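Local atomic coordinates of salicylaldehyde dehydrogenase NahF (Pseudomonas putida, PDB entry 4JZ6), a protein that probably oxidises salicylaldehyde to salicylate with NAD+ and water, a step in the bacterial breakdown of naphthalene. Residues A[415-420]-A[443-448]; A[304-309]-A[391-396]. All coordinates share one frame; numbering follows the deposited sequence.

Contact 1 (A[415-420]-A[443-448]); sequences RIANDS and IEYGCV
Asn-418, at the end of helix 410-418, meets Glu-444, just after helix 433-442. Asn-418 CB lies 3.6 Å from Glu-444 OE1. Its CG sits beside the carboxylate of Glu-444, and the two side chains cross at about a right angle, with amide and carboxylate planes 36° apart. At the tip, Asn-418 OD1 accepts a hydrogen bond of 2.6 Å from Glu-444 N, which lies in the plane of the amide C=O. Asn-418 OD1 also rests 3.2 Å from Ile-443 CA. ND2 turns to Ser-442 O, so both ends of the amide are used and its rotation is fixed. Glu-444 OE1 pairs with Lys-467.

Tyr-445 makes the second link. Its CG stands anti to the carbonyl carbon, beside the backbone N (chi1 -71°), and the ring extends toward Ala-417. Tyr-445 OH donates to Ala-417 O at 2.6 Å, and that oxygen lies at the ring edge, near the ring plane. A water donates to Ser-420 OG and, weakly, to Tyr-445 OH. Ala-417 CB touches Ile-443 CG2 at 3.8 Å. Asp-394 is the stronger partner of Ser-420 OG.

The backbone makes an inverse gamma turn with Glu-444 in the middle. Strand 447-450 continues the sheet into the second subunit. The contact ties together the helix ends of two successive beta-alpha-beta crossovers: strand 401-407, helix 410-418, strand 425-429, then helix 433-442 and the parallel neighbouring strand 447-450.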
loop_
_atom_site.group_PDB
_atom_site.type_symbol
_atom_site.label_atom_id
_atom_site.label_comp_id
_atom_site.label_asym_id
_atom_site.label_seq_id
_atom_site.Cartn_x
_atom_site.Cartn_y
_atom_site.Cartn_z
ATOM N N ARG A 415 6.903 -10.222 -24.642
ATOM C CA ARG A 415 5.519 -10.676 -24.549
ATOM C C ARG A 415 5.391 -11.840 -23.571
ATOM O O ARG A 415 4.588 -11.792 -22.636
ATOM C CB ARG A 415 5.011 -11.089 -25.932
ATOM C CG ARG A 415 3.500 -11.182 -26.057
ATOM C CD ARG A 415 3.065 -11.146 -27.518
ATOM N NE ARG A 415 3.509 -12.319 -28.279
ATOM C CZ ARG A 415 4.271 -12.271 -29.375
ATOM N NH1 ARG A 415 4.688 -11.104 -29.856
ATOM N NH2 ARG A 415 4.614 -13.395 -29.997
ATOM N N ILE A 416 6.201 -12.874 -23.788
ATOM C CA ILE A 416 6.182 -14.071 -22.954
ATOM C C ILE A 416 6.535 -13.766 -21.500
ATOM O O ILE A 416 5.914 -14.292 -20.579
ATOM C CB ILE A 416 7.125 -15.151 -23.511
ATOM C CG1 ILE A 416 6.656 -15.582 -24.901
ATOM C CG2 ILE A 416 7.196 -16.353 -22.575
ATOM C CD1 ILE A 416 7.605 -16.508 -25.599
ATOM N N ALA A 417 7.519 -12.904 -21.288
ATOM C CA ALA A 417 7.867 -12.516 -19.930
ATOM C C ALA A 417 6.701 -11.765 -19.300
ATOM O O ALA A 417 6.322 -12.026 -18.161
ATOM C CB ALA A 417 9.127 -11.670 -19.914
ATOM N N ASN A 418 6.122 -10.842 -20.058
ATOM C CA ASN A 418 5.048 -10.005 -19.542
ATOM C C ASN A 418 3.690 -10.701 -19.428
ATOM O O ASN A 418 2.763 -10.159 -18.819
ATOM C CB ASN A 418 4.921 -8.727 -20.373
ATOM C CG ASN A 418 5.853 -7.630 -19.898
ATOM O OD1 ASN A 418 6.377 -7.688 -18.788
ATOM N ND2 ASN A 418 6.053 -6.619 -20.732
ATOM N N ASP A 419 3.565 -11.894 -20.000
ATOM C CA ASP A 419 2.282 -12.590 -19.939
ATOM C C ASP A 419 2.121 -13.445 -18.671
ATOM O O ASP A 419 1.072 -14.046 -18.440
ATOM C CB ASP A 419 2.007 -13.377 -21.228
ATOM C CG ASP A 419 2.321 -14.865 -21.108
ATOM O OD1 ASP A 419 1.578 -15.666 -21.724
ATOM O OD2 ASP A 419 3.303 -15.240 -20.425
ATOM N N SER A 420 3.166 -13.496 -17.854
ATOM C CA SER A 420 3.070 -14.151 -16.557
ATOM C C SER A 420 2.125 -13.381 -15.649
ATOM O O SER A 420 1.997 -12.163 -15.748
ATOM C CB SER A 420 4.442 -14.244 -15.889
ATOM O OG SER A 420 4.340 -14.814 -14.596
ATOM N N ILE A 443 9.862 -5.206 -19.361
ATOM C CA ILE A 443 9.238 -6.305 -18.617
ATOM C C ILE A 443 8.731 -5.883 -17.234
ATOM O O ILE A 443 9.309 -5.007 -16.583
ATOM C CB ILE A 443 10.164 -7.544 -18.493
ATOM C CG1 ILE A 443 11.463 -7.189 -17.771
ATOM C CG2 ILE A 443 10.457 -8.135 -19.869
ATOM C CD1 ILE A 443 12.454 -8.324 -17.731
ATOM N N GLU A 444 7.646 -6.521 -16.799
ATOM C CA GLU A 444 6.920 -6.116 -15.595
ATOM C C GLU A 444 7.386 -6.863 -14.340
ATOM O O GLU A 444 6.682 -7.727 -13.809
ATOM C CB GLU A 444 5.414 -6.297 -15.822
ATOM C CG GLU A 444 4.843 -5.345 -16.873
ATOM C CD GLU A 444 3.602 -5.885 -17.569
ATOM O OE1 GLU A 444 3.363 -7.109 -17.527
ATOM O OE2 GLU A 444 2.864 -5.078 -18.172
ATOM N N TYR A 445 8.584 -6.524 -13.874
ATOM C CA TYR A 445 9.216 -7.259 -12.780
ATOM C C TYR A 445 9.822 -6.329 -11.734
ATOM O O TYR A 445 10.366 -5.272 -12.063
ATOM C CB TYR A 445 10.260 -8.245 -13.335
ATOM C CG TYR A 445 9.603 -9.402 -14.055
ATOM C CD1 TYR A 445 9.410 -10.624 -13.417
ATOM C CD2 TYR A 445 9.133 -9.260 -15.357
ATOM C CE1 TYR A 445 8.780 -11.670 -14.064
ATOM C CE2 TYR A 445 8.505 -10.300 -16.010
ATOM C CZ TYR A 445 8.333 -11.503 -15.361
ATOM O OH TYR A 445 7.709 -12.543 -16.011
ATOM N N GLY A 446 9.700 -6.717 -10.470
ATOM C CA GLY A 446 10.267 -5.940 -9.387
ATOM C C GLY A 446 11.782 -5.926 -9.441
ATOM O O GLY A 446 12.411 -4.953 -9.026
ATOM N N CYS A 447 12.366 -7.010 -9.946
ATOM C CA CYS A 447 13.816 -7.114 -10.083
ATOM C C CYS A 447 14.204 -7.576 -11.486
ATOM O O CYS A 447 13.728 -8.615 -11.959
ATOM C CB CYS A 447 14.374 -8.092 -9.056
ATOM S SG CYS A 447 13.759 -7.827 -7.383
ATOM N N VAL A 448 15.064 -6.802 -12.148
ATOM C CA VAL A 448 15.586 -7.160 -13.467
ATOM C C VAL A 448 17.115 -7.196 -13.430
ATOM O O VAL A 448 17.757 -6.230 -13.013
ATOM C CB VAL A 448 15.123 -6.166 -14.553
ATOM C CG1 VAL A 448 15.775 -6.482 -15.880
ATOM C CG2 VAL A 448 13.614 -6.200 -14.685
HETATM O O HOH W 1 6.721 -13.953 -13.152
#

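Contact 2 (A[304-309]-A[391-396])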
loop_
_atom_site.group_PDB
_atom_site.type_symbol
_atom_site.label_atom_id
_atom_site.label_comp_id
_atom_site.label_asym_id
_atom_site.label_seq_id
_atom_site.Cartn_x
_atom_site.Cartn_y
_atom_site.Cartn_z
ATOM N N THR A 304 14.512 -19.476 -10.627
ATOM C CA THR A 304 14.288 -19.392 -12.059
ATOM C C THR A 304 13.299 -20.471 -12.483
ATOM O O THR A 304 13.649 -21.650 -12.544
ATOM C CB THR A 304 15.597 -19.583 -12.816
ATOM O OG1 THR A 304 16.609 -18.755 -12.230
ATOM C CG2 THR A 304 15.417 -19.221 -14.272
ATOM N N GLU A 305 12.059 -20.074 -12.761
ATOM C CA GLU A 305 11.020 -21.038 -13.119
ATOM C C GLU A 305 10.794 -21.120 -14.626
ATOM O O GLU A 305 10.185 -22.064 -15.118
ATOM C CB GLU A 305 9.708 -20.713 -12.405
ATOM C CG GLU A 305 9.813 -20.727 -10.888
ATOM C CD GLU A 305 8.737 -21.570 -10.231
ATOM O OE1 GLU A 305 7.875 -22.106 -10.960
ATOM O OE2 GLU A 305 8.758 -21.705 -8.988
ATOM N N ARG A 306 11.285 -20.123 -15.353
ATOM C CA ARG A 306 11.204 -20.123 -16.808
ATOM C C ARG A 306 12.562 -19.811 -17.413
ATOM O O ARG A 306 13.319 -18.993 -16.884
ATOM C CB ARG A 306 10.219 -19.064 -17.300
ATOM C CG ARG A 306 8.752 -19.415 -17.184
ATOM C CD ARG A 306 7.940 -18.139 -17.236
ATOM N NE ARG A 306 6.578 -18.344 -17.711
ATOM C CZ ARG A 306 5.831 -17.384 -18.250
ATOM N NH1 ARG A 306 6.319 -16.155 -18.384
ATOM N NH2 ARG A 306 4.599 -17.650 -18.662
ATOM N N LEU A 307 12.856 -20.463 -18.531
ATOM C CA LEU A 307 13.976 -20.083 -19.367
ATOM C C LEU A 307 13.407 -19.715 -20.733
ATOM O O LEU A 307 13.164 -20.602 -21.560
ATOM C CB LEU A 307 14.959 -21.248 -19.519
ATOM C CG LEU A 307 15.864 -21.705 -18.364
ATOM C CD1 LEU A 307 16.682 -20.542 -17.831
ATOM C CD2 LEU A 307 15.084 -22.372 -17.237
ATOM N N VAL A 308 13.158 -18.427 -20.975
ATOM C CA VAL A 308 12.692 -18.021 -22.307
ATOM C C VAL A 308 13.885 -17.770 -23.241
ATOM O O VAL A 308 14.660 -16.829 -23.066
ATOM C CB VAL A 308 11.622 -16.865 -22.291
ATOM C CG1 VAL A 308 10.602 -17.103 -21.194
ATOM C CG2 VAL A 308 12.244 -15.518 -22.109
ATOM N N VAL A 309 14.052 -18.669 -24.207
ATOM C CA VAL A 309 15.237 -18.660 -25.055
ATOM C C VAL A 309 14.885 -18.486 -26.530
ATOM O O VAL A 309 13.873 -19.000 -27.007
ATOM C CB VAL A 309 16.064 -19.952 -24.872
ATOM C CG1 VAL A 309 16.533 -20.081 -23.440
ATOM C CG2 VAL A 309 15.239 -21.154 -25.239
ATOM N N ARG A 391 -0.342 -25.937 -17.782
ATOM C CA ARG A 391 -0.427 -25.292 -16.476
ATOM C C ARG A 391 0.947 -24.815 -16.005
ATOM O O ARG A 391 1.077 -23.712 -15.480
ATOM C CB ARG A 391 -1.029 -26.242 -15.440
ATOM C CG ARG A 391 -2.455 -26.682 -15.725
ATOM C CD ARG A 391 -2.929 -27.663 -14.664
ATOM N NE ARG A 391 -2.709 -27.136 -13.319
ATOM C CZ ARG A 391 -2.625 -27.886 -12.224
ATOM N NH1 ARG A 391 -2.740 -29.207 -12.309
ATOM N NH2 ARG A 391 -2.422 -27.315 -11.043
ATOM N N ILE A 392 1.971 -25.638 -16.221
ATOM C CA ILE A 392 3.320 -25.334 -15.745
ATOM C C ILE A 392 3.948 -24.125 -16.453
ATOM O O ILE A 392 4.954 -23.580 -15.994
ATOM C CB ILE A 392 4.255 -26.570 -15.834
ATOM C CG1 ILE A 392 5.400 -26.455 -14.821
ATOM C CG2 ILE A 392 4.780 -26.752 -17.246
ATOM C CD1 ILE A 392 6.205 -27.724 -14.661
ATOM N N TYR A 393 3.340 -23.701 -17.558
ATOM C CA TYR A 393 3.754 -22.488 -18.264
ATOM C C TYR A 393 3.816 -21.259 -17.346
ATOM O O TYR A 393 4.743 -20.458 -17.436
ATOM C CB TYR A 393 2.804 -22.234 -19.434
ATOM C CG TYR A 393 3.099 -21.031 -20.305
ATOM C CD1 TYR A 393 2.397 -19.840 -20.140
ATOM C CD2 TYR A 393 4.040 -21.101 -21.324
ATOM C CE1 TYR A 393 2.641 -18.747 -20.952
ATOM C CE2 TYR A 393 4.291 -20.013 -22.143
ATOM C CZ TYR A 393 3.592 -18.838 -21.954
ATOM O OH TYR A 393 3.844 -17.751 -22.770
ATOM N N ASP A 394 2.846 -21.112 -16.452
ATOM C CA ASP A 394 2.850 -19.944 -15.581
ATOM C C ASP A 394 2.557 -20.262 -14.115
ATOM O O ASP A 394 2.723 -19.406 -13.249
ATOM C CB ASP A 394 1.883 -18.875 -16.101
ATOM C CG ASP A 394 2.140 -17.511 -15.487
ATOM O OD1 ASP A 394 3.323 -17.198 -15.217
ATOM O OD2 ASP A 394 1.166 -16.751 -15.270
ATOM N N GLU A 395 2.121 -21.482 -13.829
ATOM C CA GLU A 395 1.900 -21.878 -12.442
ATOM C C GLU A 395 3.229 -22.086 -11.715
ATOM O O GLU A 395 4.115 -22.782 -12.209
ATOM C CB GLU A 395 1.058 -23.150 -12.372
ATOM C CG GLU A 395 -0.284 -22.965 -11.694
ATOM C CD GLU A 395 -1.309 -23.984 -12.150
ATOM O OE1 GLU A 395 -1.542 -24.962 -11.407
ATOM O OE2 GLU A 395 -1.882 -23.805 -13.249
ATOM N N GLU A 396 3.363 -21.475 -10.543
ATOM C CA GLU A 396 4.578 -21.621 -9.750
ATOM C C GLU A 396 4.739 -23.057 -9.269
ATOM O O GLU A 396 3.785 -23.671 -8.800
ATOM C CB GLU A 396 4.559 -20.663 -8.553
ATOM C CG GLU A 396 5.872 -20.594 -7.800
ATOM C CD GLU A 396 5.857 -19.568 -6.683
ATOM O OE1 GLU A 396 6.919 -18.965 -6.418
ATOM O OE2 GLU A 396 4.785 -19.367 -6.068
#
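Arg-306 and Tyr-393 carry most of the polar contact. Two hydrogen bonds come first. Arg-306 NE donates to Tyr-393 O at 2.8 Å, nearly along the C=O axis. Arg-306 NH2 donates to Tyr-393 O at 3.1 Å, from well above the carbonyl plane. The guanidinium thus grips one carbonyl side-on, with that oxygen close to its plane. The chain of Arg-306 is extended from CG to NE (chi2 160°, chi3 155°), and this carries NE across to the loop.

Charge and pi interactions follow. Arg-306 NH2 lies over one face of the Tyr-393 ring, offset toward the rim and 3.2 Å from Tyr-393 CE1. Arg-306 CZ lies 4.6 Å from the centre of the Tyr-393 ring, a cation-pi contact, although the two planes are 66° apart. Asp-394 OD1 lies over a face of the guanidinium, 3.7 Å from Arg-306 NH2; this long salt bridge is of charges alone. Asp-394 OD1 is hydrogen-bonded to Ser-420 OG. Arg-306 also bonds to Asp-419 and to Ile-416 O. An alanine in place of Arg-306 would probably leave Tyr-393 O without its two guanidinium donors and the ring face without its cation.

The acidic pair is different. Glu-305 OE2 touches Glu-396 CG at 3.3 Å, and the side chains cross at about a right angle. Glu-305 OE2 and Glu-396 OE1 stay 4.2 Å apart. Glu-305 OE1 takes bonds from Thr-397 N and Lys-271, whose charge would probably ease the repulsion. Glu-396 has its stronger polar partner in Gly-270.

Strand 306-310 lies between strands 273-276 and 401-407 of the mixed sheet. Segment 391-396 belongs to the loop leading to strand 401-407. Arg-306 and Tyr-393 both pack on Ile-405 of that strand, while Ile-392 turns to Leu-356 and Ala-360 of helix 349-362.

The two contacts have centres 12 Å apart, and both segments of contact 2 precede those of contact 1 along the chain. Both reach the same mixed sheet. Contact 2 brings strand 306-310 and the loop before strand 401-407; contact 1 brings helix 410-418 and the approach to strand 447-450, outermost in this chain, where the sheet runs on into the second subunit. They touch directly. Ser-420 OG and Asp-394 OD1 are 2.7 Å apart, and Ile-416 O and Arg-306 NH1 are 2.9 Å apart, both probable hydrogen bonds. The end of helix 410-418 therefore takes part in both contacts, between the loop 391-396 and the start of strand 447-450.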